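Local coordinates for putative oxidoreductase (Bacteroides fragilis NCTC 9343, PDB 3EOF) that probably acts as an FMN-dependent oxidoreductase of the nitroreductase family, binding flavin mononucleotide and likely using a nicotinamide cofactor, at the interface of chains A and B. Coordinates in Å, arbitrary orientation; residue numbers count along the deposited sequence, not the author numbering. Chains: chain A/B, Putative oxidoreductase.

Contact 1: the interface of chains A and B. Residues chain A 2-3, 6-7; chain B 27-28, 31, 120.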
loop_
_atom_site.group_PDB
_atom_site.type_symbol
_atom_site.label_atom_id
_atom_site.label_comp_id
_atom_site.label_asym_id
_atom_site.label_seq_id
_atom_site.Cartn_x
_atom_site.Cartn_y
_atom_site.Cartn_z
HETATM N N MSE A 2 1.407 -0.533 20.330
HETATM C CA MSE A 2 1.602 -0.788 18.871
HETATM C C MSE A 2 2.941 -0.242 18.365
HETATM O O MSE A 2 3.548 -0.805 17.443
HETATM C CB MSE A 2 0.439 -0.211 18.035
HETATM C CG MSE A 2 0.074 -1.002 16.826
HETATM SE SE MSE A 2 -1.872 -0.936 16.501
HETATM C CE MSE A 2 -2.661 -1.012 18.407
HETATM N N MSE A 3 3.413 0.839 18.986
HETATM C CA MSE A 3 4.691 1.404 18.577
HETATM C C MSE A 3 5.889 0.550 19.005
HETATM O O MSE A 3 6.817 0.348 18.240
HETATM C CB MSE A 3 4.868 2.829 19.063
HETATM C CG MSE A 3 6.086 3.412 18.412
HETATM SE SE MSE A 3 5.969 5.241 18.218
HETATM C CE MSE A 3 6.079 5.544 20.222
ATOM N N VAL A 6 5.801 -2.359 16.778
ATOM C CA VAL A 6 6.349 -2.085 15.450
ATOM C C VAL A 6 7.874 -1.889 15.518
ATOM O O VAL A 6 8.600 -2.370 14.650
ATOM C CB VAL A 6 5.644 -0.908 14.716
ATOM C CG1 VAL A 6 6.271 -0.676 13.340
ATOM C CG2 VAL A 6 4.189 -1.237 14.513
ATOM N N LYS A 7 8.354 -1.219 16.552
ATOM C CA LYS A 7 9.781 -0.953 16.702
ATOM C C LYS A 7 10.560 -2.268 16.682
ATOM O O LYS A 7 11.644 -2.360 16.104
ATOM C CB LYS A 7 10.062 -0.195 18.027
ATOM C CG LYS A 7 9.719 1.301 17.973
ATOM C CD LYS A 7 9.966 2.105 19.274
ATOM C CE LYS A 7 9.850 3.637 19.000
ATOM N NZ LYS A 7 10.253 4.534 20.140
ATOM N N ASP B 27 10.058 9.853 15.423
ATOM C CA ASP B 27 9.840 8.595 16.144
ATOM C C ASP B 27 8.785 7.788 15.374
ATOM O O ASP B 27 8.990 6.608 15.052
ATOM C CB ASP B 27 9.384 8.911 17.572
ATOM C CG ASP B 27 9.413 7.699 18.515
ATOM O OD1 ASP B 27 10.148 6.704 18.247
ATOM O OD2 ASP B 27 8.703 7.770 19.560
ATOM N N LEU B 28 7.667 8.434 15.050
ATOM C CA LEU B 28 6.631 7.790 14.211
ATOM C C LEU B 28 7.143 7.306 12.853
ATOM O O LEU B 28 6.897 6.196 12.475
ATOM C CB LEU B 28 5.454 8.728 13.980
ATOM C CG LEU B 28 4.648 9.120 15.226
ATOM C CD1 LEU B 28 3.821 10.338 14.948
ATOM C CD2 LEU B 28 3.767 7.953 15.753
ATOM N N THR B 31 9.776 4.427 13.183
ATOM C CA THR B 31 9.123 3.159 13.507
ATOM C C THR B 31 8.338 2.663 12.319
ATOM O O THR B 31 8.400 1.467 12.014
ATOM C CB THR B 31 8.211 3.243 14.744
ATOM O OG1 THR B 31 7.171 4.192 14.512
ATOM C CG2 THR B 31 9.011 3.664 15.941
ATOM N N LEU B 120 0.328 4.327 13.648
ATOM C CA LEU B 120 1.115 4.803 14.798
ATOM C C LEU B 120 0.741 6.241 15.173
ATOM O O LEU B 120 0.625 6.525 16.345
ATOM C CB LEU B 120 2.609 4.692 14.530
ATOM C CG LEU B 120 3.165 3.278 14.320
ATOM C CD1 LEU B 120 4.510 3.408 13.645
ATOM C CD2 LEU B 120 3.224 2.501 15.611
#
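A:Lys7 and B:Asp27 meet tip to tip in a salt bridge that is also a hydrogen bond. Here helix 2-7 of chain A lies against helix 22-32 and the end of helix 100-123 of chain B, as part of the two-fold dimer interface. The ammonium NZ of A:Lys7 donates a hydrogen bond to the carboxylate OD1 of B:Asp27 at 2.9 Å. The bond uses the syn lone pair of OD1, on the side of the other carboxylate oxygen. A:Lys7 reaches this far because its chain is extended beyond CG. The two side chains cross at about a right angle. The two charges would be expected to stabilise each other.

The apolar contacts centre on A:Met3, a selenomethionine. Its CG lies anti to the backbone N (chi1 -170°), which carries the chain out between B:Thr31 and B:Leu120. The methyl CD2 of B:Leu120 touches CA of A:Met3 at 3.5 Å, at the root of the side chain. The methyl CG2 of B:Thr31 lies 3.8 Å from CG of A:Met3. A:Val6 adds its branch CG2, which is 4.0 Å from CD2 of B:Leu120.

Hydrogen bonds within chain B orient B:Thr31. Its hydroxyl OG1 donates to the carbonyl O of B:Leu28 at 2.9 Å, from above the carbonyl plane. OG1 of B:Thr31 also points at O of B:Asp27, 3.1 Å away, so its one hydrogen is shared between the two carbonyls or favours one. This leaves the methyl CG2 to face chain A.

Carbon-to-oxygen contacts complete the patch. A:Met3 bends at chi3 (68°), and its terminal CE comes 3.5 Å from OD2 of B:Asp27. CG1 of A:Val6 sits 3.3 Å from the backbone O of B:Thr31.

Contact 2: the interface of chains A and B. Residues chain A 96-97, 99-102; chain B 227, 230-231, 233-234.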
loop_
_atom_site.group_PDB
_atom_site.type_symbol
_atom_site.label_atom_id
_atom_site.label_comp_id
_atom_site.label_asym_id
_atom_site.label_seq_id
_atom_site.Cartn_x
_atom_site.Cartn_y
_atom_site.Cartn_z
ATOM N N GLY A 96 -16.794 3.425 -14.657
ATOM C CA GLY A 96 -15.649 3.573 -15.559
ATOM C C GLY A 96 -14.339 3.318 -14.852
ATOM O O GLY A 96 -13.457 4.198 -14.787
ATOM N N TYR A 97 -14.213 2.093 -14.329
ATOM C CA TYR A 97 -13.080 1.682 -13.506
ATOM C C TYR A 97 -12.166 0.622 -14.120
ATOM O O TYR A 97 -11.258 0.150 -13.475
ATOM C CB TYR A 97 -13.602 1.261 -12.150
ATOM C CG TYR A 97 -14.507 2.362 -11.546
ATOM C CD1 TYR A 97 -13.972 3.583 -11.163
ATOM C CD2 TYR A 97 -15.864 2.149 -11.336
ATOM C CE1 TYR A 97 -14.780 4.603 -10.596
ATOM C CE2 TYR A 97 -16.699 3.168 -10.761
ATOM C CZ TYR A 97 -16.149 4.391 -10.435
ATOM O OH TYR A 97 -16.928 5.381 -9.864
ATOM N N ASN A 99 -9.578 0.742 -15.839
ATOM C CA ASN A 99 -8.427 1.527 -16.256
ATOM C C ASN A 99 -7.315 1.504 -15.204
ATOM O O ASN A 99 -7.515 1.051 -14.090
ATOM C CB ASN A 99 -8.879 2.928 -16.623
ATOM C CG ASN A 99 -9.782 3.488 -15.612
ATOM O OD1 ASN A 99 -9.349 3.777 -14.505
ATOM N ND2 ASN A 99 -11.055 3.639 -15.963
ATOM N N LEU A 100 -6.113 1.882 -15.624
ATOM C CA LEU A 100 -4.943 1.815 -14.757
ATOM C C LEU A 100 -5.087 2.650 -13.494
ATOM O O LEU A 100 -4.670 2.232 -12.412
ATOM C CB LEU A 100 -3.700 2.229 -15.534
ATOM C CG LEU A 100 -2.367 2.200 -14.789
ATOM C CD1 LEU A 100 -2.068 0.775 -14.365
ATOM C CD2 LEU A 100 -1.268 2.791 -15.661
HETATM N N MSE A 101 -5.640 3.840 -13.638
HETATM C CA MSE A 101 -5.823 4.739 -12.508
HETATM C C MSE A 101 -6.618 4.082 -11.419
HETATM O O MSE A 101 -6.251 4.162 -10.257
HETATM C CB MSE A 101 -6.564 5.993 -12.937
HETATM C CG MSE A 101 -6.771 7.016 -11.816
HETATM SE SE MSE A 101 -5.037 7.803 -11.094
HETATM C CE MSE A 101 -5.920 9.154 -9.930
ATOM N N SER A 102 -7.713 3.438 -11.816
ATOM C CA SER A 102 -8.636 2.777 -10.903
ATOM C C SER A 102 -7.959 1.573 -10.300
ATOM O O SER A 102 -8.157 1.280 -9.134
ATOM C CB SER A 102 -9.930 2.386 -11.630
ATOM O OG SER A 102 -10.631 3.534 -12.063
ATOM N N LYS B 227 -15.544 8.017 -15.424
ATOM C CA LYS B 227 -14.831 7.302 -16.445
ATOM C C LYS B 227 -13.889 8.203 -17.212
ATOM O O LYS B 227 -12.757 7.799 -17.523
ATOM C CB LYS B 227 -15.845 6.708 -17.423
ATOM C CG LYS B 227 -15.270 5.789 -18.504
ATOM C CD LYS B 227 -16.408 5.186 -19.309
ATOM C CE LYS B 227 -15.896 4.273 -20.398
ATOM N NZ LYS B 227 -15.346 5.086 -21.488
ATOM N N ASN B 230 -11.025 9.174 -14.929
ATOM C CA ASN B 230 -10.201 7.986 -14.655
ATOM C C ASN B 230 -9.330 7.651 -15.843
ATOM O O ASN B 230 -8.146 7.279 -15.687
ATOM C CB ASN B 230 -11.047 6.784 -14.308
ATOM C CG ASN B 230 -11.815 6.929 -13.004
ATOM O OD1 ASN B 230 -11.434 7.658 -12.096
ATOM N ND2 ASN B 230 -12.908 6.202 -12.916
ATOM N N GLU B 231 -9.909 7.783 -17.030
ATOM C CA GLU B 231 -9.180 7.501 -18.274
ATOM C C GLU B 231 -8.116 8.580 -18.516
ATOM O O GLU B 231 -6.972 8.274 -18.809
ATOM C CB GLU B 231 -10.153 7.373 -19.411
ATOM C CG GLU B 231 -10.963 6.108 -19.279
ATOM C CD GLU B 231 -12.075 5.967 -20.315
ATOM O OE1 GLU B 231 -12.297 6.927 -21.062
ATOM O OE2 GLU B 231 -12.721 4.891 -20.364
HETATM N N MSE B 233 -6.666 10.411 -16.207
HETATM C CA MSE B 233 -5.668 10.177 -15.165
HETATM C C MSE B 233 -4.834 8.938 -15.397
HETATM O O MSE B 233 -3.697 8.914 -14.985
HETATM C CB MSE B 233 -6.289 10.106 -13.766
HETATM C CG MSE B 233 -6.974 11.372 -13.288
HETATM SE SE MSE B 233 -5.942 13.039 -13.507
HETATM C CE MSE B 233 -7.680 14.365 -13.510
ATOM N N SER B 234 -5.378 7.911 -16.031
ATOM C CA SER B 234 -4.594 6.720 -16.376
ATOM C C SER B 234 -3.522 7.046 -17.406
ATOM O O SER B 234 -2.404 6.557 -17.322
ATOM C CB SER B 234 -5.475 5.646 -16.991
ATOM O OG SER B 234 -6.488 5.300 -16.101
HETATM O O HOH W 1 -11.942 3.018 -18.686
#
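The A:Tyr97 ring and the B:Asn230 amide cross obliquely, their planes 44° apart. The amide nitrogen ND2 of B:Asn230 stands beside the CD1-CE1 rim, displaced towards one face, 3.3 Å from CD1 of A:Tyr97. At the ring edge, in plane, lies the hydroxyl OG of A:Ser102. The side-chain amide of A:Asn99 is also turned 44° from that of B:Asn230. CB of B:Asn230 packs off the plane of the A:Asn99 amide, towards its O/N end, 3.5 Å from OD1 and 3.6 Å from ND2.

Two amide nitrogens grip the carbonyl O of A:Gly96 from opposite faces of its plane. ND2 of B:Asn230 donates across the interface to O of A:Gly96 at 2.8 Å. This bond is nearly straight, and the carbonyl oxygen lies in the plane of the donating amide. ND2 of A:Asn99 donates from within chain A. A:Asn99 has CG between its backbone N and carbonyl carbon (chi1 47°), folding the amide back to its own chain. A:Asn99 is the N-cap of helix 100-123: its OD1 accepts from both N and OG of A:Ser102. These bonds fix the rotation of the A:Asn99 amide, with ND2 towards A:Gly96 and OD1 towards A:Ser102.

The same ND2 of A:Asn99 also contacts water 1, which is 2.6 Å from the carboxylate OE2 of B:Glu231. That oxygen is salt-bridged to NZ of B:Lys227 on its own helix. The aliphatic part of B:Lys227 packs on A:Gly96.

Further along, two selenomethionines, A:Met101 and B:Met233, lie side by side and point the same way. CG of A:Met101 rests 3.7 Å from CB of B:Met233. Next to them B:Ser234, from the partner chain, accepts a further N-H of the first helical turn. The backbone N of A:Met101 donates to OG of B:Ser234 at 3.0 Å, and that OG donates to O of B:Asn230 at 2.6 Å.

Contact 1 and contact 2 belong to one two-fold symmetric interface, and the centres of their C-alpha atoms lie about 35 Å apart. Both use helix 100-123, near opposite ends: chain B's copy brings B:Leu120 to contact 1, and chain A's copy brings its first turn to contact 2. Contact 1 joins this helix and helix 22-32 to helix 2-7 of the partner. Contact 2 joins it to helix 227-243. The first and last helices of the chain thus both pack on the partner. Each contact has a twin. Contacts this far apart show an extended interface, consistent with the dimer usual in the nitroreductase family.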